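Local coordinates for protein branched-chain phosphotransacylase (Enterococcus faecalis, PDB 1YCO) that probably transfers branched-chain or other short acyl groups between coenzyme A and phosphate, at residues Leu153-Glu158 / Pro162-Ser167. Numbering follows the deposited sequence.
Sequences LLSAAE and PKMPSS
Met164 reaches with the end of its side chain over the turn that follows strand 150-154, its CE methyl lying 3.5 Å from Ala156 CB and 3.8 Å from Ala157 CB. The same methyl comes within 3.6 Å of Ala157 N, while SD also rests on the Ala156 methyl. With CG anti to the backbone N (chi1 -169°), the chain heads for the turn, and its bends further out bring CE against both alanines. Just past the end of the strand, one residue before Ala156, Ser155 OG donates a hydrogen bond to Ser166 OG, 2.7 Å away, in the first turn of helix 165-177. Ser155 holds its hydroxyl anti to its own N (chi1 -175°), whereas Ser166 OG stands between its N and carbonyl carbon (chi1 65°); these two settings turn the hydroxyls toward each other. Ser167 N is 3.3 Å from Ser155 OG, but the angle is poor; this amide makes a weak bond back to Met164 O, at the N-cap of the helix. Ser167 CB packs 3.8 Å from Ser155 OG.

Asp222 of the second subunit bridges the two segments, bonding Ser166 OG through OD2 and, weakly, Ala156 N through OD1, which gives Ser166 OG two partners, Ser155 OG and that carboxylate; Ile221 of the same subunit packs on Met164. The contact thus joins the strand end and the helix start to the dimer interface. Within the chain it closes the loop between strand 150-154 and helix 165-177, the first connection of a beta-alpha-beta unit whose helix leads on to the parallel neighbouring strand 184-189.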
loop_
_atom_site.group_PDB
_atom_site.type_symbol
_atom_site.label_atom_id
_atom_site.label_comp_id
_atom_site.label_asym_id
_atom_site.label_seq_id
_atom_site.Cartn_x
_atom_site.Cartn_y
_atom_site.Cartn_z
ATOM N N LEU A 153 -9.549 -10.088 4.912
ATOM C CA LEU A 153 -10.023 -9.269 3.806
ATOM C C LEU A 153 -9.741 -7.834 4.229
ATOM O O LEU A 153 -10.445 -7.261 5.059
ATOM C CB LEU A 153 -11.518 -9.493 3.603
ATOM C CG LEU A 153 -11.846 -10.977 3.426
ATOM C CD1 LEU A 153 -13.345 -11.160 3.210
ATOM C CD2 LEU A 153 -11.064 -11.519 2.224
ATOM N N LEU A 154 -8.690 -7.269 3.652
ATOM C CA LEU A 154 -8.245 -5.917 3.968
ATOM C C LEU A 154 -9.091 -4.763 3.493
ATOM O O LEU A 154 -9.595 -4.762 2.375
ATOM C CB LEU A 154 -6.838 -5.703 3.435
ATOM C CG LEU A 154 -5.687 -6.372 4.161
ATOM C CD1 LEU A 154 -4.398 -5.968 3.450
ATOM C CD2 LEU A 154 -5.647 -5.914 5.619
ATOM N N SER A 155 -9.217 -3.766 4.359
ATOM C CA SER A 155 -9.956 -2.547 4.054
ATOM C C SER A 155 -9.385 -1.421 4.919
ATOM O O SER A 155 -8.703 -1.682 5.907
ATOM C CB SER A 155 -11.448 -2.737 4.331
ATOM O OG SER A 155 -12.180 -1.596 3.928
ATOM N N ALA A 156 -9.654 -0.174 4.541
ATOM C CA ALA A 156 -9.148 0.986 5.275
ATOM C C ALA A 156 -9.623 1.053 6.722
ATOM O O ALA A 156 -8.831 1.295 7.645
ATOM C CB ALA A 156 -9.524 2.269 4.545
ATOM N N ALA A 157 -10.918 0.845 6.930
ATOM C CA ALA A 157 -11.482 0.878 8.284
ATOM C C ALA A 157 -11.630 -0.529 8.863
ATOM O O ALA A 157 -11.729 -1.507 8.122
ATOM C CB ALA A 157 -12.843 1.595 8.258
ATOM N N GLU A 158 -11.632 -0.622 10.188
ATOM C CA GLU A 158 -11.778 -1.907 10.875
ATOM C C GLU A 158 -13.280 -2.123 11.098
ATOM O O GLU A 158 -13.815 -3.208 10.860
ATOM C CB GLU A 158 -11.035 -1.881 12.224
ATOM C CG GLU A 158 -9.888 -0.842 12.316
ATOM C CD GLU A 158 -10.340 0.495 12.914
ATOM O OE1 GLU A 158 -11.451 0.968 12.561
ATOM O OE2 GLU A 158 -9.578 1.075 13.732
ATOM N N PRO A 162 -20.165 1.540 5.302
ATOM C CA PRO A 162 -20.905 1.340 4.054
ATOM C C PRO A 162 -20.581 2.308 2.931
ATOM O O PRO A 162 -20.976 2.103 1.778
ATOM C CB PRO A 162 -22.359 1.425 4.506
ATOM C CG PRO A 162 -22.305 2.415 5.607
ATOM C CD PRO A 162 -21.066 1.997 6.372
ATOM N N LYS A 163 -19.852 3.361 3.253
ATOM C CA LYS A 163 -19.500 4.329 2.233
ATOM C C LYS A 163 -18.233 3.863 1.518
ATOM O O LYS A 163 -17.809 4.446 0.519
ATOM C CB LYS A 163 -19.275 5.694 2.883
ATOM C CG LYS A 163 -19.388 6.865 1.933
ATOM C CD LYS A 163 -18.952 8.141 2.616
ATOM C CE LYS A 163 -19.796 8.459 3.835
ATOM N NZ LYS A 163 -19.330 9.733 4.457
ATOM N N MET A 164 -17.642 2.788 2.032
ATOM C CA MET A 164 -16.406 2.255 1.468
ATOM C C MET A 164 -16.638 0.920 0.759
ATOM O O MET A 164 -17.042 -0.064 1.378
ATOM C CB MET A 164 -15.362 2.109 2.584
ATOM C CG MET A 164 -13.941 1.811 2.111
ATOM S SD MET A 164 -12.760 2.948 2.846
ATOM C CE MET A 164 -12.960 2.611 4.567
ATOM N N PRO A 165 -16.404 0.887 -0.569
ATOM C CA PRO A 165 -16.563 -0.292 -1.433
ATOM C C PRO A 165 -15.799 -1.521 -0.914
ATOM O O PRO A 165 -16.339 -2.622 -0.889
ATOM C CB PRO A 165 -16.032 0.200 -2.774
ATOM C CG PRO A 165 -16.411 1.668 -2.743
ATOM C CD PRO A 165 -16.014 2.066 -1.365
ATOM N N SER A 166 -14.545 -1.335 -0.502
ATOM C CA SER A 166 -13.758 -2.457 0.009
ATOM C C SER A 166 -14.331 -2.970 1.326
ATOM O O SER A 166 -14.251 -4.161 1.637
ATOM C CB SER A 166 -12.301 -2.055 0.220
ATOM O OG SER A 166 -12.198 -1.081 1.232
ATOM N N SER A 167 -14.915 -2.074 2.106
ATOM C CA SER A 167 -15.493 -2.480 3.372
ATOM C C SER A 167 -16.669 -3.420 3.098
ATOM O O SER A 167 -16.762 -4.511 3.673
ATOM C CB SER A 167 -15.961 -1.244 4.146
ATOM O OG SER A 167 -16.385 -1.584 5.443
#